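Local coordinates for UPF0045 protein MJ1052 (Methanocaldococcus jannaschii, PDB 2EPI), which is of unknown function but may bind thiamine or a related small molecule, at residues V32-L38 against K58-A63. Coordinates in Å, arbitrary orientation, origin at the centre of the assembly. Residue numbers count along the deposited sequence, not the author numbering.
Sequences VFKKYDL and KAFKEA
Helix 23-33 ends in Val-32 and Phe-33, and a type I turn from Phe-33 to Tyr-36 (Tyr-36 N to Phe-33 O, 3.1 Å) leads the chain past one side of helix 53-68. The backbones come close because the second helix offers small alanines here: CA to CA, Phe-33 lies 5.8 Å from Ala-59 and Val-32 5.9 Å from Ala-63. Ala-59 is the central bump. Its CB sits 3.7 Å from the centroid of the Tyr-36 ring, 13° off the normal, a CH-pi contact, while Phe-33 CD1 and Leu-38 CD1 each approach that same CB to 4.0 Å. One turn on, Ala-63 CB meets Phe-33 CE1 at 3.7 Å. Val-32, chi1 t, sets CG1 3.4 Å from CG of the extended Glu-62 (chi1 and chi2 both t). The Glu-62 carboxylate closes the solvent-facing side: OE1 accepts from Tyr-36 OH (2.6 Å), OE2 forms a salt bridge with Lys-35 NZ (2.7 Å), and a water donates to OE1 at 2.7 Å. In this ferredoxin-like fold the contact joins the end of one helix to the other: Phe-33 reaches down to Val-11 and Leu-49 of the antiparallel sheet, and Phe-60 points away, onto Val-11, Leu-78 and the second subunit's Ile-80.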
ATOM      1  N   VAL A  32     -15.235 -15.037  -1.098  1.00 28.80           N
ATOM      2  CA  VAL A  32     -14.201 -16.020  -0.828  1.00 28.76           C
ATOM      3  C   VAL A  32     -13.781 -15.934   0.639  1.00 28.31           C
ATOM      4  O   VAL A  32     -13.620 -16.956   1.303  1.00 28.79           O
ATOM      5  CB  VAL A  32     -12.968 -15.797  -1.731  1.00 28.45           C
ATOM      6  CG1 VAL A  32     -11.785 -16.595  -1.207  1.00 27.58           C
ATOM      7  CG2 VAL A  32     -13.293 -16.216  -3.157  1.00 28.35           C
ATOM      8  N   PHE A  33     -13.615 -14.714   1.144  1.00 28.00           N
ATOM      9  CA  PHE A  33     -13.207 -14.522   2.535  1.00 29.34           C
ATOM     10  C   PHE A  33     -14.171 -15.183   3.512  1.00 30.91           C
ATOM     11  O   PHE A  33     -13.768 -15.647   4.578  1.00 31.37           O
ATOM     12  CB  PHE A  33     -13.115 -13.031   2.880  1.00 29.29           C
ATOM     13  CG  PHE A  33     -12.133 -12.266   2.045  1.00 29.58           C
ATOM     14  CD1 PHE A  33     -10.875 -12.789   1.767  1.00 31.20           C
ATOM     15  CD2 PHE A  33     -12.455 -11.002   1.559  1.00 29.99           C
ATOM     16  CE1 PHE A  33      -9.949 -12.063   1.015  1.00 31.60           C
ATOM     17  CE2 PHE A  33     -11.539 -10.270   0.809  1.00 31.33           C
ATOM     18  CZ  PHE A  33     -10.283 -10.801   0.537  1.00 30.75           C
ATOM     19  N   LYS A  34     -15.446 -15.220   3.150  1.00 32.83           N
ATOM     20  CA  LYS A  34     -16.454 -15.818   4.012  1.00 36.29           C
ATOM     21  C   LYS A  34     -16.362 -17.338   4.091  1.00 35.73           C
ATOM     22  O   LYS A  34     -17.101 -17.964   4.847  1.00 37.47           O
ATOM     23  CB  LYS A  34     -17.852 -15.396   3.551  1.00 38.82           C
ATOM     24  CG  LYS A  34     -18.113 -13.906   3.716  1.00 42.87           C
ATOM     25  CD  LYS A  34     -19.533 -13.543   3.321  1.00 47.19           C
ATOM     26  CE  LYS A  34     -19.858 -12.104   3.696  1.00 48.92           C
ATOM     27  NZ  LYS A  34     -18.922 -11.132   3.071  1.00 51.60           N
ATOM     28  N   LYS A  35     -15.451 -17.931   3.321  1.00 35.56           N
ATOM     29  CA  LYS A  35     -15.266 -19.379   3.341  1.00 35.56           C
ATOM     30  C   LYS A  35     -14.184 -19.768   4.341  1.00 35.47           C
ATOM     31  O   LYS A  35     -13.931 -20.954   4.573  1.00 37.52           O
ATOM     32  CB  LYS A  35     -14.875 -19.900   1.958  1.00 36.21           C
ATOM     33  CG  LYS A  35     -15.949 -19.737   0.898  1.00 36.47           C
ATOM     34  CD  LYS A  35     -15.674 -20.638  -0.296  1.00 36.93           C
ATOM     35  CE  LYS A  35     -14.326 -20.336  -0.932  1.00 37.63           C
ATOM     36  NZ  LYS A  35     -14.023 -21.267  -2.053  1.00 36.63           N
ATOM     37  N   TYR A  36     -13.534 -18.766   4.923  1.00 32.65           N
ATOM     38  CA  TYR A  36     -12.483 -19.011   5.902  1.00 30.87           C
ATOM     39  C   TYR A  36     -12.952 -18.572   7.280  1.00 31.02           C
ATOM     40  O   TYR A  36     -13.897 -17.792   7.398  1.00 29.94           O
ATOM     41  CB  TYR A  36     -11.208 -18.258   5.523  1.00 29.84           C
ATOM     42  CG  TYR A  36     -10.578 -18.754   4.246  1.00 28.89           C
ATOM     43  CD1 TYR A  36     -11.124 -18.432   3.002  1.00 29.49           C
ATOM     44  CD2 TYR A  36      -9.456 -19.579   4.278  1.00 28.37           C
ATOM     45  CE1 TYR A  36     -10.566 -18.920   1.823  1.00 27.83           C
ATOM     46  CE2 TYR A  36      -8.894 -20.075   3.106  1.00 29.65           C
ATOM     47  CZ  TYR A  36      -9.451 -19.743   1.885  1.00 28.33           C
ATOM     48  OH  TYR A  36      -8.897 -20.241   0.730  1.00 30.86           O
ATOM     49  N   ASP A  37     -12.293 -19.079   8.317  1.00 31.15           N
ATOM     50  CA  ASP A  37     -12.651 -18.743   9.689  1.00 31.64           C
ATOM     51  C   ASP A  37     -12.045 -17.397  10.059  1.00 29.84           C
ATOM     52  O   ASP A  37     -11.122 -17.308  10.872  1.00 29.57           O
ATOM     53  CB  ASP A  37     -12.163 -19.844  10.636  1.00 35.10           C
ATOM     54  CG  ASP A  37     -12.581 -19.608  12.071  1.00 37.63           C
ATOM     55  OD1 ASP A  37     -13.643 -18.986  12.287  1.00 39.54           O
ATOM     56  OD2 ASP A  37     -11.856 -20.059  12.983  1.00 40.50           O
ATOM     57  N   LEU A  38     -12.589 -16.347   9.452  1.00 27.38           N
ATOM     58  CA  LEU A  38     -12.107 -14.989   9.668  1.00 26.42           C
ATOM     59  C   LEU A  38     -13.251 -14.015   9.894  1.00 25.73           C
ATOM     60  O   LEU A  38     -14.364 -14.236   9.418  1.00 25.84           O
ATOM     61  CB  LEU A  38     -11.344 -14.507   8.430  1.00 26.02           C
ATOM     62  CG  LEU A  38     -10.286 -15.408   7.794  1.00 23.90           C
ATOM     63  CD1 LEU A  38     -10.029 -14.959   6.357  1.00 23.92           C
ATOM     64  CD2 LEU A  38      -9.009 -15.360   8.630  1.00 23.26           C
ATOM     65  N   LYS A  58      -4.018 -17.838   2.712  1.00 23.60           N
ATOM     66  CA  LYS A  58      -4.730 -18.716   1.788  1.00 24.99           C
ATOM     67  C   LYS A  58      -5.933 -17.981   1.201  1.00 23.66           C
ATOM     68  O   LYS A  58      -6.223 -18.097   0.013  1.00 23.61           O
ATOM     69  CB  LYS A  58      -5.242 -19.971   2.501  1.00 27.58           C
ATOM     70  CG  LYS A  58      -4.187 -20.871   3.121  1.00 29.95           C
ATOM     71  CD  LYS A  58      -4.883 -22.015   3.855  1.00 32.81           C
ATOM     72  CE  LYS A  58      -3.930 -22.824   4.709  1.00 36.10           C
ATOM     73  NZ  LYS A  58      -4.688 -23.831   5.514  1.00 35.83           N
ATOM     74  N   ALA A  59      -6.643 -17.244   2.051  1.00 23.11           N
ATOM     75  CA  ALA A  59      -7.819 -16.501   1.614  1.00 21.47           C
ATOM     76  C   ALA A  59      -7.400 -15.426   0.625  1.00 21.68           C
ATOM     77  O   ALA A  59      -8.080 -15.183  -0.369  1.00 22.74           O
ATOM     78  CB  ALA A  59      -8.525 -15.865   2.814  1.00 21.51           C
ATOM     79  N   PHE A  60      -6.271 -14.787   0.906  1.00 20.66           N
ATOM     80  CA  PHE A  60      -5.752 -13.744   0.036  1.00 20.83           C
ATOM     81  C   PHE A  60      -5.456 -14.333  -1.338  1.00 21.76           C
ATOM     82  O   PHE A  60      -5.878 -13.796  -2.362  1.00 23.10           O
ATOM     83  CB  PHE A  60      -4.472 -13.158   0.633  1.00 18.99           C
ATOM     84  CG  PHE A  60      -3.766 -12.192  -0.274  1.00 20.38           C
ATOM     85  CD1 PHE A  60      -4.364 -10.990  -0.638  1.00 16.59           C
ATOM     86  CD2 PHE A  60      -2.489 -12.476  -0.751  1.00 18.89           C
ATOM     87  CE1 PHE A  60      -3.708 -10.080  -1.458  1.00 16.85           C
ATOM     88  CE2 PHE A  60      -1.820 -11.566  -1.577  1.00 20.18           C
ATOM     89  CZ  PHE A  60      -2.432 -10.367  -1.928  1.00 21.53           C
ATOM     90  N   LYS A  61      -4.741 -15.453  -1.362  1.00 21.99           N
ATOM     91  CA  LYS A  61      -4.409 -16.078  -2.634  1.00 22.80           C
ATOM     92  C   LYS A  61      -5.654 -16.466  -3.417  1.00 23.96           C
ATOM     93  O   LYS A  61      -5.733 -16.241  -4.628  1.00 24.03           O
ATOM     94  CB  LYS A  61      -3.542 -17.317  -2.418  1.00 23.51           C
ATOM     95  CG  LYS A  61      -3.080 -17.952  -3.716  1.00 22.70           C
ATOM     96  CD  LYS A  61      -2.366 -19.269  -3.471  1.00 25.90           C
ATOM     97  CE  LYS A  61      -1.951 -19.911  -4.785  1.00 27.89           C
ATOM     98  NZ  LYS A  61      -1.361 -21.262  -4.577  1.00 29.68           N
ATOM     99  N   GLU A  62      -6.637 -17.046  -2.740  1.00 23.43           N
ATOM    100  CA  GLU A  62      -7.842 -17.461  -3.444  1.00 24.88           C
ATOM    101  C   GLU A  62      -8.627 -16.272  -3.983  1.00 25.05           C
ATOM    102  O   GLU A  62      -9.139 -16.321  -5.103  1.00 25.09           O
ATOM    103  CB  GLU A  62      -8.733 -18.329  -2.543  1.00 24.58           C
ATOM    104  CG  GLU A  62     -10.060 -18.705  -3.200  1.00 26.86           C
ATOM    105  CD  GLU A  62     -10.835 -19.774  -2.450  1.00 27.38           C
ATOM    106  OE1 GLU A  62     -10.581 -19.980  -1.247  1.00 29.89           O
ATOM    107  OE2 GLU A  62     -11.720 -20.403  -3.072  1.00 31.47           O
ATOM    108  N   ALA A  63      -8.713 -15.202  -3.195  1.00 24.18           N
ATOM    109  CA  ALA A  63      -9.445 -14.009  -3.616  1.00 23.43           C
ATOM    110  C   ALA A  63      -8.797 -13.417  -4.859  1.00 24.54           C
ATOM    111  O   ALA A  63      -9.471 -13.090  -5.835  1.00 24.77           O
ATOM    112  CB  ALA A  63      -9.460 -12.981  -2.493  1.00 24.47           C
TER
HETATM  113  O   HOH W   1     -11.483 -22.240  -0.151  1.00 53.49           O